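Local coordinates for aromatic-ring-hydroxylating dioxygenase beta subunit (Catenulispora acidiphila, PDB 6VW4) that is of unknown function but binds the polyketide-like compound S-DNPA in the pocket of its NTF2-like (SnoaL-like) fold, which hints at a role in polyketide biosynthesis, at the interface of chains A and B. Coordinates in Å, arbitrary orientation; residue numbers count along the deposited sequence, not the author numbering. Chains: chain A/B, Aromatic-ring-hydroxylating dioxygenase beta subunit.

Contact 1: the interface of chains A and B. Residues chain A 11, 83-86, 99; chain B 16, 19-20, 23.
Helix 8-26 of chain B, with B:Gln16, B:Ala19, B:Arg20 and B:His23 on its contacting side, lies against A:Ala84 and A:Ile85 near the end of strand 75-86 of chain A in an asymmetric (heterologous) contact between two copies of the protein, which probably helps to close the deposited trimer. B:Gln16 reads the backbone of A:Ile85 with both ends of its amide. With CG anti to the backbone N (chi1 166°) and a bend at the next bond, its tip turns onto the strand. The amide oxygen OE1 takes the A:Ile85 N-H in its own plane, on a lone pair, at 2.9 Å, and the amide NE2 gives a bond of 2.9 Å to A:Ile85 O, also on a lone pair. This double grip fixes the rotation of the amide. The CE2 side of the A:Tyr11 ring comes up to the amide obliquely, CE2 3.4 Å from B:Gln16 OE1, with the planes 76° apart. The phenol is steadied from within chain A by a 2.6 Å bond from its OH to A:Leu83 O.

B:Arg20 bends over the methyl of A:Ala84, whose CB is 3.7 Å from NH1. B:Arg20 NH2 comes close to A:Ile85 O, but its N-H points away. A:Asp99, with its OD2 4.7 Å from B:Arg20 NH1, may add a modest favourable charge effect. Next to it, CE1 of the B:His23 imidazole lies 3.6 Å from the carbonyl oxygen O of A:Asp99.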
loop_
_atom_site.group_PDB
_atom_site.type_symbol
_atom_site.label_atom_id
_atom_site.label_comp_id
_atom_site.label_asym_id
_atom_site.label_seq_id
_atom_site.Cartn_x
_atom_site.Cartn_y
_atom_site.Cartn_z
ATOM N N TYR A 11 -7.920 -3.915 13.085
ATOM C CA TYR A 11 -7.498 -3.405 11.783
ATOM C C TYR A 11 -6.095 -3.904 11.453
ATOM O O TYR A 11 -5.849 -4.480 10.384
ATOM C CB TYR A 11 -7.582 -1.866 11.809
ATOM C CG TYR A 11 -7.415 -1.189 10.498
ATOM C CD1 TYR A 11 -6.149 -0.802 10.052
ATOM C CD2 TYR A 11 -8.501 -0.928 9.704
ATOM C CE1 TYR A 11 -5.988 -0.180 8.847
ATOM C CE2 TYR A 11 -8.354 -0.294 8.503
ATOM C CZ TYR A 11 -7.097 0.062 8.072
ATOM O OH TYR A 11 -6.984 0.687 6.876
ATOM N N LEU A 83 -7.677 -0.338 3.105
ATOM C CA LEU A 83 -8.519 -1.269 3.850
ATOM C C LEU A 83 -9.534 -0.493 4.689
ATOM O O LEU A 83 -9.158 0.418 5.433
ATOM C CB LEU A 83 -7.692 -2.170 4.771
ATOM C CG LEU A 83 -8.456 -3.061 5.789
ATOM C CD1 LEU A 83 -9.194 -4.137 5.002
ATOM C CD2 LEU A 83 -7.487 -3.720 6.772
ATOM N N ALA A 84 -10.820 -0.846 4.575
ATOM C CA ALA A 84 -11.846 -0.371 5.511
ATOM C C ALA A 84 -12.587 -1.573 6.093
ATOM O O ALA A 84 -12.947 -2.494 5.357
ATOM C CB ALA A 84 -12.823 0.597 4.826
ATOM N N ILE A 85 -12.742 -1.627 7.411
ATOM C CA ILE A 85 -13.403 -2.762 8.045
ATOM C C ILE A 85 -14.741 -2.301 8.635
ATOM O O ILE A 85 -14.960 -1.112 8.915
ATOM C CB ILE A 85 -12.537 -3.429 9.132
ATOM C CG1 ILE A 85 -12.262 -2.418 10.244
ATOM C CG2 ILE A 85 -11.270 -4.027 8.559
ATOM C CD1 ILE A 85 -11.453 -3.010 11.421
ATOM N N ASP A 86 -15.659 -3.260 8.789
ATOM C CA ASP A 86 -16.975 -3.017 9.389
ATOM C C ASP A 86 -17.481 -4.278 10.099
ATOM O O ASP A 86 -17.215 -5.413 9.671
ATOM C CB ASP A 86 -17.991 -2.561 8.334
ATOM N N ASP A 99 -13.211 -4.372 3.096
ATOM C CA ASP A 99 -13.158 -3.851 1.727
ATOM C C ASP A 99 -11.797 -3.221 1.464
ATOM O O ASP A 99 -11.312 -2.416 2.268
ATOM C CB ASP A 99 -14.239 -2.797 1.475
ATOM C CG ASP A 99 -15.650 -3.373 1.562
ATOM O OD1 ASP A 99 -15.875 -4.409 0.919
ATOM O OD2 ASP A 99 -16.520 -2.804 2.257
ATOM N N GLN B 16 -8.242 4.004 8.122
ATOM C CA GLN B 16 -9.633 3.628 7.882
ATOM C C GLN B 16 -10.398 4.779 7.251
ATOM O O GLN B 16 -11.205 4.578 6.325
ATOM C CB GLN B 16 -10.300 3.199 9.193
ATOM C CG GLN B 16 -11.832 3.103 9.133
ATOM C CD GLN B 16 -12.332 1.676 8.828
ATOM O OE1 GLN B 16 -11.537 0.767 8.594
ATOM N NE2 GLN B 16 -13.649 1.488 8.822
ATOM N N ALA B 19 -9.285 5.319 3.670
ATOM C CA ALA B 19 -9.828 4.268 2.820
ATOM C C ALA B 19 -11.278 4.547 2.458
ATOM O O ALA B 19 -11.661 4.492 1.280
ATOM C CB ALA B 19 -9.720 2.922 3.531
ATOM N N ARG B 20 -12.105 4.885 3.460
ATOM C CA ARG B 20 -13.519 5.177 3.183
ATOM C C ARG B 20 -13.661 6.388 2.261
ATOM O O ARG B 20 -14.404 6.338 1.280
ATOM C CB ARG B 20 -14.294 5.423 4.487
ATOM C CG ARG B 20 -14.394 4.232 5.416
ATOM C CD ARG B 20 -15.664 3.435 5.250
ATOM N NE ARG B 20 -15.997 2.712 6.482
ATOM C CZ ARG B 20 -16.352 1.426 6.541
ATOM N NH1 ARG B 20 -16.438 0.690 5.429
ATOM N NH2 ARG B 20 -16.618 0.872 7.718
ATOM N N HIS B 23 -12.803 5.212 -1.251
ATOM C CA HIS B 23 -13.806 4.313 -1.829
ATOM C C HIS B 23 -14.957 5.122 -2.422
ATOM O O HIS B 23 -15.437 4.836 -3.528
ATOM C CB HIS B 23 -14.338 3.305 -0.799
ATOM C CG HIS B 23 -13.319 2.284 -0.347
ATOM N ND1 HIS B 23 -13.495 1.495 0.774
ATOM C CD2 HIS B 23 -12.105 1.939 -0.860
ATOM C CE1 HIS B 23 -12.438 0.712 0.932
ATOM N NE2 HIS B 23 -11.586 0.956 -0.049
#

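Contact 2: the interface of chains A and B. Residues chain A 101-103, 117, 119, 142; chain B 75, 77, 79, 105, 107.
B:Arg77 and A:Asp142 face each other tip to tip between two NTF2-like (SnoaL-like) subunits, strand 75-86 of chain B supplying the arginine and the start of helix 142-147 of chain A the aspartate. Their salt bridge is side-on and nearly coplanar: NH2 bonds to the carboxylate OD1 at 2.9 Å and NE to OD2 at 2.9 Å, each on the syn lone pair. A:Ser117 OG adds a second bond to OD2, at 2.7 Å, from the anti side and 32° out of the carboxylate plane. An alanine in place of B:Arg77 would probably leave the A:Asp142 carboxylate without its cationic mate and uncover the face of A:Tyr101.

The bend at chi2 (-59°) lays the arginine's aliphatic CD over that face in a CH-pi contact, 3.7 Å from the ring centroid. The amide NE2 of B:Gln75 lies over one guanidinium face and A:Pro119 CB over the opposite one, toward its rim.

Water also joins the chains. B:Thr107 OG1 lies 2.6 Å from water 1, which reaches A:Asp142 OD2 and B:Gln75 O, and also meets water 2, which reaches A:Ser117 N. Apolar packing flanks the polar cluster: A:Leu103 CD1 lies 3.6 Å from B:Leu105 CD1, and its CB lies 3.8 Å from the B:Met79 methyl CE.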
loop_
_atom_site.group_PDB
_atom_site.type_symbol
_atom_site.label_atom_id
_atom_site.label_comp_id
_atom_site.label_asym_id
_atom_site.label_seq_id
_atom_site.Cartn_x
_atom_site.Cartn_y
_atom_site.Cartn_z
ATOM N N TYR A 101 -8.448 -2.596 -1.843
ATOM C CA TYR A 101 -7.950 -2.578 -3.208
ATOM C C TYR A 101 -6.808 -3.570 -3.313
ATOM O O TYR A 101 -5.988 -3.709 -2.389
ATOM C CB TYR A 101 -7.455 -1.174 -3.622
ATOM C CG TYR A 101 -8.530 -0.100 -3.762
ATOM C CD1 TYR A 101 -9.895 -0.426 -3.751
ATOM C CD2 TYR A 101 -8.175 1.241 -3.899
ATOM C CE1 TYR A 101 -10.854 0.556 -3.907
ATOM C CE2 TYR A 101 -9.099 2.210 -4.045
ATOM C CZ TYR A 101 -10.440 1.863 -4.080
ATOM O OH TYR A 101 -11.358 2.866 -4.219
ATOM N N THR A 102 -6.757 -4.251 -4.445
ATOM C CA THR A 102 -5.616 -5.068 -4.812
ATOM C C THR A 102 -5.030 -4.546 -6.109
ATOM O O THR A 102 -5.770 -4.172 -7.018
ATOM C CB THR A 102 -5.979 -6.550 -5.008
ATOM O OG1 THR A 102 -6.548 -7.042 -3.801
ATOM C CG2 THR A 102 -4.705 -7.342 -5.291
ATOM N N LEU A 103 -3.704 -4.522 -6.173
ATOM C CA LEU A 103 -2.949 -4.350 -7.401
ATOM C C LEU A 103 -2.077 -5.578 -7.661
ATOM O O LEU A 103 -1.212 -5.912 -6.845
ATOM C CB LEU A 103 -2.073 -3.102 -7.311
ATOM C CG LEU A 103 -1.326 -2.780 -8.614
ATOM C CD1 LEU A 103 -2.287 -2.452 -9.719
ATOM C CD2 LEU A 103 -0.337 -1.634 -8.430
ATOM N N SER A 117 -6.116 -3.875 -11.560
ATOM C CA SER A 117 -6.563 -3.268 -10.330
ATOM C C SER A 117 -7.895 -3.906 -9.957
ATOM O O SER A 117 -8.772 -4.033 -10.808
ATOM C CB SER A 117 -6.678 -1.762 -10.547
ATOM O OG SER A 117 -7.602 -1.142 -9.705
ATOM N N PRO A 119 -10.964 -4.236 -6.813
ATOM C CA PRO A 119 -11.629 -4.087 -5.515
ATOM C C PRO A 119 -12.040 -5.464 -5.014
ATOM O O PRO A 119 -12.460 -6.330 -5.787
ATOM C CB PRO A 119 -12.843 -3.193 -5.814
ATOM C CG PRO A 119 -13.027 -3.219 -7.266
ATOM C CD PRO A 119 -11.767 -3.721 -7.930
ATOM N N ASP A 142 -11.294 -4.456 -12.284
ATOM C CA ASP A 142 -11.669 -3.162 -12.851
ATOM C C ASP A 142 -11.725 -3.224 -14.384
ATOM O O ASP A 142 -12.614 -2.622 -15.000
ATOM C CB ASP A 142 -10.703 -2.057 -12.411
ATOM C CG ASP A 142 -11.048 -1.454 -11.032
ATOM O OD1 ASP A 142 -12.185 -1.609 -10.543
ATOM O OD2 ASP A 142 -10.149 -0.802 -10.446
ATOM N N GLN B 75 -12.432 3.770 -14.789
ATOM C CA GLN B 75 -12.384 3.428 -13.363
ATOM C C GLN B 75 -11.033 3.817 -12.783
ATOM O O GLN B 75 -10.019 3.185 -13.079
ATOM C CB GLN B 75 -12.656 1.942 -13.122
ATOM C CG GLN B 75 -12.780 1.566 -11.635
ATOM C CD GLN B 75 -13.861 2.365 -10.901
ATOM O OE1 GLN B 75 -15.047 2.222 -11.193
ATOM N NE2 GLN B 75 -13.451 3.212 -9.949
ATOM N N ARG B 77 -8.536 4.444 -9.365
ATOM C CA ARG B 77 -8.225 3.911 -8.048
ATOM C C ARG B 77 -7.085 4.733 -7.478
ATOM O O ARG B 77 -6.139 5.044 -8.197
ATOM C CB ARG B 77 -7.777 2.452 -8.075
ATOM C CG ARG B 77 -8.823 1.446 -8.480
ATOM C CD ARG B 77 -10.022 1.463 -7.571
ATOM N NE ARG B 77 -11.071 0.660 -8.160
ATOM C CZ ARG B 77 -12.332 0.682 -7.769
ATOM N NH1 ARG B 77 -12.687 1.464 -6.780
ATOM N NH2 ARG B 77 -13.227 -0.076 -8.376
ATOM N N MET B 79 -4.306 4.535 -4.521
ATOM C CA MET B 79 -3.653 3.671 -3.548
ATOM C C MET B 79 -2.740 4.472 -2.652
ATOM O O MET B 79 -1.712 4.993 -3.113
ATOM C CB MET B 79 -2.849 2.599 -4.269
ATOM C CG MET B 79 -3.743 1.540 -4.781
ATOM S SD MET B 79 -3.078 0.740 -6.232
ATOM C CE MET B 79 -4.564 -0.253 -6.606
ATOM N N LEU B 105 -4.253 5.030 -10.325
ATOM C CA LEU B 105 -4.468 4.061 -11.388
ATOM C C LEU B 105 -5.729 4.418 -12.161
ATOM O O LEU B 105 -6.732 4.844 -11.575
ATOM C CB LEU B 105 -4.597 2.676 -10.842
ATOM C CG LEU B 105 -3.301 2.200 -10.206
ATOM C CD1 LEU B 105 -3.611 0.903 -9.567
ATOM C CD2 LEU B 105 -2.198 2.037 -11.217
ATOM N N THR B 107 -8.125 2.731 -15.225
ATOM C CA THR B 107 -8.458 1.604 -16.071
ATOM C C THR B 107 -9.457 2.063 -17.125
ATOM O O THR B 107 -10.510 2.632 -16.798
ATOM C CB THR B 107 -9.033 0.455 -15.238
ATOM O OG1 THR B 107 -8.000 -0.040 -14.387
ATOM C CG2 THR B 107 -9.530 -0.678 -16.150
HETATM O O HOH W 1 -8.290 1.116 -12.066
HETATM O O HOH W 2 -7.559 -2.870 -13.994
#

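Contact 3: the interface of chains A and B. Residues chain A 8, 11, 15; chain B 9, 12, 15-16.
The A:Tyr11 ring lies against one side of helix 8-26 of chain B, with B:Ala12 and B:Gln15 on the same face, and most of the contact between the two equivalent helices is apolar. CG of A:Tyr11 is anti to the backbone N (chi1 -170°), which carries the ring out from its own helix toward the partner. The B:Ala12 methyl CB approaches CD1 at 3.9 Å, while the backbone O of B:Ala12 sits 4.2 Å above the plane, over the ring centre. At the far end, the phenol OH is 3.4 Å from B:Gln15 CB, and the B:Gln15 amide lies beside CE1, outside the ring's rim, its plane turned 61° from the ring. B:Gln16 touches the ring from its CE2 side.

Nearer the start of the helices the packing is between small residues. The methyl CB of A:Ala8 rests 3.6 Å from B:Ala9 CA and also touches B:Ala12 CB at 4.0 Å, so that the two backbones can come near each other.

The polar contribution runs through water. A:Gln15 and B:Gln15, both extended beyond CG, each bring their amide oxygen OE1 to within 2.7 Å of water 3. Their NE2 groups lie 3.6 Å apart, beyond bonding, and the amide planes are turned 61° from each other. Small methyls and one aromatic ring thus let the N-terminal helices pack closely, and the bridging water ties their glutamines together, probably near the centre of the trimer.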
loop_
_atom_site.group_PDB
_atom_site.type_symbol
_atom_site.label_atom_id
_atom_site.label_comp_id
_atom_site.label_asym_id
_atom_site.label_seq_id
_atom_site.Cartn_x
_atom_site.Cartn_y
_atom_site.Cartn_z
ATOM N N ALA A 8 -9.076 -0.546 16.395
ATOM C CA ALA A 8 -7.741 -0.378 15.854
ATOM C C ALA A 8 -6.964 -1.681 15.842
ATOM O O ALA A 8 -6.171 -1.930 14.924
ATOM C CB ALA A 8 -6.979 0.652 16.670
ATOM N N TYR A 11 -7.920 -3.915 13.085
ATOM C CA TYR A 11 -7.498 -3.405 11.783
ATOM C C TYR A 11 -6.095 -3.904 11.453
ATOM O O TYR A 11 -5.849 -4.480 10.384
ATOM C CB TYR A 11 -7.582 -1.866 11.809
ATOM C CG TYR A 11 -7.415 -1.189 10.498
ATOM C CD1 TYR A 11 -6.149 -0.802 10.052
ATOM C CD2 TYR A 11 -8.501 -0.928 9.704
ATOM C CE1 TYR A 11 -5.988 -0.180 8.847
ATOM C CE2 TYR A 11 -8.354 -0.294 8.503
ATOM C CZ TYR A 11 -7.097 0.062 8.072
ATOM O OH TYR A 11 -6.984 0.687 6.876
ATOM N N GLN A 15 -4.758 -6.733 8.519
ATOM C CA GLN A 15 -3.633 -6.488 7.618
ATOM C C GLN A 15 -2.564 -7.569 7.757
ATOM O O GLN A 15 -2.008 -8.034 6.753
ATOM C CB GLN A 15 -3.011 -5.130 7.897
ATOM C CG GLN A 15 -3.909 -3.973 7.735
ATOM C CD GLN A 15 -3.251 -2.696 8.255
ATOM O OE1 GLN A 15 -3.186 -2.437 9.476
ATOM N NE2 GLN A 15 -2.735 -1.912 7.344
ATOM N N ALA B 9 -3.508 3.683 17.780
ATOM C CA ALA B 9 -4.920 3.549 17.438
ATOM C C ALA B 9 -5.337 4.655 16.485
ATOM O O ALA B 9 -6.166 4.439 15.598
ATOM C CB ALA B 9 -5.798 3.576 18.689
ATOM N N ALA B 12 -4.248 3.632 12.786
ATOM C CA ALA B 12 -5.273 2.812 12.134
ATOM C C ALA B 12 -6.542 3.606 11.816
ATOM O O ALA B 12 -7.188 3.379 10.779
ATOM C CB ALA B 12 -5.616 1.608 13.017
ATOM N N GLN B 15 -5.941 5.575 8.612
ATOM C CA GLN B 15 -5.987 4.696 7.445
ATOM C C GLN B 15 -7.423 4.307 7.099
ATOM O O GLN B 15 -7.799 4.282 5.919
ATOM C CB GLN B 15 -5.174 3.437 7.692
ATOM C CG GLN B 15 -3.743 3.648 7.974
ATOM C CD GLN B 15 -3.079 2.349 8.425
ATOM O OE1 GLN B 15 -3.211 1.909 9.588
ATOM N NE2 GLN B 15 -2.392 1.715 7.511
ATOM N N GLN B 16 -8.242 4.004 8.122
ATOM C CA GLN B 16 -9.633 3.628 7.882
ATOM C C GLN B 16 -10.398 4.779 7.251
ATOM O O GLN B 16 -11.205 4.578 6.325
ATOM C CB GLN B 16 -10.300 3.199 9.193
ATOM C CG GLN B 16 -11.832 3.103 9.133
ATOM C CD GLN B 16 -12.332 1.676 8.828
ATOM O OE1 GLN B 16 -11.537 0.767 8.594
ATOM N NE2 GLN B 16 -13.649 1.488 8.822
HETATM O O HOH W 3 -2.143 -0.287 10.648
#

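Contacts 1 and 3 adjoin, the centres of their C-alpha atoms about 8 Å apart, and share A:Tyr11 and B:Gln16, so helix 8-26 of chain B meets both the helix and strand 75-86 of chain A. Contact 2 lies about 15 Å from contact 1 and about 20 Å from contact 3. Strand 96-108 of chain A reaches both contacts 1 and 2, while strand 75-86 serves contact 1 from chain A and contact 2 from chain B. The interface is not an exact two-fold, so each copy offers different surfaces to its neighbours, as expected in the three-copy assembly; the structure alone does not prove this trimer biological.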